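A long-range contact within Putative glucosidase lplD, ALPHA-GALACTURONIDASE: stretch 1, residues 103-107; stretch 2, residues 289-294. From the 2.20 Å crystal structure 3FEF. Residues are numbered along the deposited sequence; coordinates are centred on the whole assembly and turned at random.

Stretch 1 103-107: IYQSV
Stretch 2, residues 289-294: KFHLTP

Two loop segments, 184 or more residues apart in sequence wherever they touch, meet in one chain of this putative glucosidase. Neither has regular helix or strand structure. The contact is small, with 240 Å² buried over both sides. It centres on Ser106 and Leu292, whose CA atoms lie 3.8 Å apart. One direct backbone hydrogen bond and two bridging waters join the main chains, and a few van der Waals contacts lie beside them.

Ile103 begins stretch 1 in an extended conformation, phi/psi -100/117. Its side chain (chi1 m, chi2 t) is buried but stays out of reach of stretch 2.

Tyr104 is also extended, at -101/148. Its CA-to-CB bond points toward stretch 2, with chi1 m at -68° and chi2 at -103°. Atom CD1 of Tyr104 lies 4.3 Å from CD1 of Leu292, and the methyl group approaches the ring obliquely. The contact is apolar and loose. The aromatic ring offers carbon surface to the leucine while the residue remains partly exposed.

Gln105, at -135/139, turns its CA-to-CB bond away. Its side chain (chi1 m, chi2 t, chi3 100°) makes its hydrogen bonds elsewhere in the structure. The backbone serves this contact instead. O of Gln105 lies 4.1 Å from CB of Leu292. The same oxygen accepts a 2.6 Å hydrogen bond from the O of water 1. That water also donates weakly to O of Thr293, with its own O 3.2 Å away. Two carbonyl oxygens cannot bond each other directly, so a donating water suits the gap.

Ser106 leaves the extended path at -89/-31. It has the largest area covered by the other stretch, 79 Å². Its CA-to-CB bond points sideways and chi1 is p, 51°. The serine side chain is small, and CB of Ser106 packs 3.6 Å from CD2 of Leu292 and 4.0 Å from O of His291. CB of Ser106 also lies 4.2 Å from CE2 of Phe290, at the ring edge and near its plane. The serine hydroxyl is satisfied elsewhere. Leu292 reaches the site with chi1 m and chi2 t from a backbone at -88/160. Phe290, at -146/-179, points its CA-to-CB bond toward stretch 1, with chi1 p and chi2 -75°. His291 lies between them at -125/161, chi1 m, and its side-chain end leads away.

The direct hydrogen bond also belongs to Ser106. N of Thr293 donates to O of Ser106 at 2.7 Å, with an N-H...O angle of 155°. It is short and fairly straight. Thr293 is buried, at -112/103 with chi1 m, and its OG1 is bonded elsewhere.

Val107, at -130/-49 with chi1 t, points its CA-to-CB bond away. Its carbonyl still takes part: the O of water 2 donates to O of Val107 at 2.9 Å and to O of Thr293 at 2.8 Å. Beyond Thr293, the CA-to-CB bond of Pro294 points away, and the residue occupies the N-cap position right before a helix.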

ATOM      1  N   ILE A 103      24.752 -30.742  -4.736  1.00 28.76           N
ATOM      2  CA  ILE A 103      23.492 -30.142  -5.148  1.00 27.40           C
ATOM      3  C   ILE A 103      23.035 -30.675  -6.498  1.00 29.51           C
ATOM      4  O   ILE A 103      23.725 -30.486  -7.502  1.00 28.35           O
ATOM      5  CB  ILE A 103      23.623 -28.611  -5.253  1.00 26.74           C
ATOM      6  CG1 ILE A 103      23.945 -28.021  -3.873  1.00 23.81           C
ATOM      7  CG2 ILE A 103      22.341 -28.005  -5.858  1.00 25.68           C
ATOM      8  CD1 ILE A 103      24.337 -26.572  -3.905  1.00 23.34           C
ATOM      9  N   TYR A 104      21.883 -31.350  -6.507  1.00 26.51           N
ATOM     10  CA  TYR A 104      21.272 -31.813  -7.743  1.00 29.72           C
ATOM     11  C   TYR A 104      20.130 -30.925  -8.187  1.00 30.11           C
ATOM     12  O   TYR A 104      19.419 -30.336  -7.370  1.00 32.52           O
ATOM     13  CB  TYR A 104      20.806 -33.263  -7.604  1.00 34.02           C
ATOM     14  CG  TYR A 104      21.993 -34.170  -7.486  1.00 35.42           C
ATOM     15  CD1 TYR A 104      22.421 -34.922  -8.565  1.00 38.48           C
ATOM     16  CD2 TYR A 104      22.739 -34.209  -6.317  1.00 37.00           C
ATOM     17  CE1 TYR A 104      23.533 -35.724  -8.471  1.00 39.83           C
ATOM     18  CE2 TYR A 104      23.851 -35.013  -6.214  1.00 39.29           C
ATOM     19  CZ  TYR A 104      24.238 -35.761  -7.298  1.00 38.73           C
ATOM     20  OH  TYR A 104      25.336 -36.559  -7.217  1.00 44.20           O
ATOM     21  N   GLN A 105      19.978 -30.834  -9.496  1.00 27.33           N
ATOM     22  CA  GLN A 105      18.957 -30.023 -10.113  1.00 29.23           C
ATOM     23  C   GLN A 105      18.311 -30.842 -11.217  1.00 28.48           C
ATOM     24  O   GLN A 105      18.993 -31.536 -11.968  1.00 28.57           O
ATOM     25  CB  GLN A 105      19.584 -28.763 -10.710  1.00 27.68           C
ATOM     26  CG  GLN A 105      20.169 -27.812  -9.681  1.00 27.84           C
ATOM     27  CD  GLN A 105      20.867 -26.633 -10.333  1.00 29.24           C
ATOM     28  OE1 GLN A 105      20.307 -25.538 -10.420  1.00 30.01           O
ATOM     29  NE2 GLN A 105      22.085 -26.858 -10.815  1.00 26.33           N
ATOM     30  N   SER A 106      16.999 -30.757 -11.327  1.00 27.23           N
ATOM     31  CA  SER A 106      16.308 -31.527 -12.343  1.00 27.62           C
ATOM     32  C   SER A 106      16.217 -30.757 -13.656  1.00 27.76           C
ATOM     33  O   SER A 106      16.206 -31.350 -14.725  1.00 26.98           O
ATOM     34  CB  SER A 106      14.915 -31.921 -11.849  1.00 30.10           C
ATOM     35  OG  SER A 106      14.222 -30.787 -11.361  1.00 28.67           O
ATOM     36  N   VAL A 107      16.151 -29.434 -13.590  1.00 24.82           N
ATOM     37  CA  VAL A 107      16.020 -28.658 -14.812  1.00 25.22           C
ATOM     38  C   VAL A 107      17.049 -27.552 -14.837  1.00 27.76           C
ATOM     39  O   VAL A 107      17.729 -27.357 -15.836  1.00 28.46           O
ATOM     40  CB  VAL A 107      14.629 -28.023 -14.933  1.00 27.50           C
ATOM     41  CG1 VAL A 107      14.434 -27.413 -16.322  1.00 24.79           C
ATOM     42  CG2 VAL A 107      13.548 -29.041 -14.628  1.00 27.92           C
ATOM     43  N   LYS A 289       9.401 -40.930  -8.544  1.00 28.56           N
ATOM     44  CA  LYS A 289       8.820 -41.219  -9.864  1.00 29.41           C
ATOM     45  C   LYS A 289       8.824 -40.065 -10.873  1.00 28.03           C
ATOM     46  O   LYS A 289       7.853 -39.851 -11.593  1.00 27.04           O
ATOM     47  CB  LYS A 289       7.423 -41.838  -9.728  1.00 30.54           C
ATOM     48  CG  LYS A 289       7.401 -43.077  -8.818  1.00 33.73           C
ATOM     49  CD  LYS A 289       6.206 -43.970  -9.136  1.00 36.25           C
ATOM     50  CE  LYS A 289       6.279 -45.303  -8.404  1.00 36.08           C
ATOM     51  NZ  LYS A 289       5.457 -46.317  -9.135  1.00 37.19           N
ATOM     52  N   PHE A 290       9.944 -39.362 -10.962  1.00 26.83           N
ATOM     53  CA  PHE A 290      10.132 -38.369 -12.022  1.00 27.25           C
ATOM     54  C   PHE A 290      11.611 -38.401 -12.366  1.00 24.70           C
ATOM     55  O   PHE A 290      12.340 -39.187 -11.787  1.00 27.79           O
ATOM     56  CB  PHE A 290       9.680 -36.972 -11.557  1.00 24.63           C
ATOM     57  CG  PHE A 290      10.605 -36.341 -10.547  1.00 24.97           C
ATOM     58  CD1 PHE A 290      10.615 -36.771  -9.239  1.00 22.36           C
ATOM     59  CD2 PHE A 290      11.467 -35.306 -10.918  1.00 24.69           C
ATOM     60  CE1 PHE A 290      11.468 -36.181  -8.311  1.00 26.84           C
ATOM     61  CE2 PHE A 290      12.331 -34.727  -9.998  1.00 23.36           C
ATOM     62  CZ  PHE A 290      12.335 -35.172  -8.695  1.00 24.63           C
ATOM     63  N   HIS A 291      12.063 -37.567 -13.293  1.00 25.62           N
ATOM     64  CA  HIS A 291      13.462 -37.591 -13.711  1.00 28.24           C
ATOM     65  C   HIS A 291      14.144 -36.233 -13.596  1.00 30.98           C
ATOM     66  O   HIS A 291      13.493 -35.188 -13.559  1.00 27.17           O
ATOM     67  CB  HIS A 291      13.584 -37.997 -15.181  1.00 28.94           C
ATOM     68  CG  HIS A 291      12.784 -39.201 -15.555  1.00 32.05           C
ATOM     69  ND1 HIS A 291      13.333 -40.463 -15.615  1.00 30.57           N
ATOM     70  CD2 HIS A 291      11.484 -39.334 -15.924  1.00 32.95           C
ATOM     71  CE1 HIS A 291      12.401 -41.326 -15.992  1.00 34.87           C
ATOM     72  NE2 HIS A 291      11.274 -40.666 -16.195  1.00 34.68           N
ATOM     73  N   LEU A 292      15.473 -36.260 -13.586  1.00 30.37           N
ATOM     74  CA  LEU A 292      16.239 -35.057 -13.799  1.00 29.07           C
ATOM     75  C   LEU A 292      16.419 -34.969 -15.304  1.00 29.75           C
ATOM     76  O   LEU A 292      16.260 -35.959 -15.996  1.00 33.49           O
ATOM     77  CB  LEU A 292      17.592 -35.168 -13.112  1.00 29.23           C
ATOM     78  CG  LEU A 292      17.626 -35.665 -11.670  1.00 27.79           C
ATOM     79  CD1 LEU A 292      19.068 -35.724 -11.212  1.00 27.00           C
ATOM     80  CD2 LEU A 292      16.797 -34.769 -10.730  1.00 28.69           C
ATOM     81  N   THR A 293      16.716 -33.790 -15.818  1.00 29.89           N
ATOM     82  CA  THR A 293      17.059 -33.641 -17.225  1.00 30.53           C
ATOM     83  C   THR A 293      18.529 -33.261 -17.339  1.00 31.55           C
ATOM     84  O   THR A 293      18.887 -32.105 -17.113  1.00 32.71           O
ATOM     85  CB  THR A 293      16.234 -32.533 -17.890  1.00 30.66           C
ATOM     86  OG1 THR A 293      14.846 -32.862 -17.813  1.00 31.84           O
ATOM     87  CG2 THR A 293      16.638 -32.354 -19.361  1.00 28.90           C
ATOM     88  N   PRO A 294      19.383 -34.229 -17.703  1.00 30.43           N
ATOM     89  CA  PRO A 294      20.820 -33.980 -17.799  1.00 29.18           C
ATOM     90  C   PRO A 294      21.102 -33.190 -19.059  1.00 29.22           C
ATOM     91  O   PRO A 294      20.322 -33.263 -20.011  1.00 27.88           O
ATOM     92  CB  PRO A 294      21.418 -35.393 -17.921  1.00 31.58           C
ATOM     93  CG  PRO A 294      20.230 -36.360 -18.153  1.00 31.07           C
ATOM     94  CD  PRO A 294      18.991 -35.515 -18.319  1.00 30.71           C
TER
HETATM   95  O   HOH W   1      19.741 -32.786 -14.140  1.00 28.92           O
HETATM   96  O   HOH W   2      17.956 -29.506 -17.741  1.00 30.68           O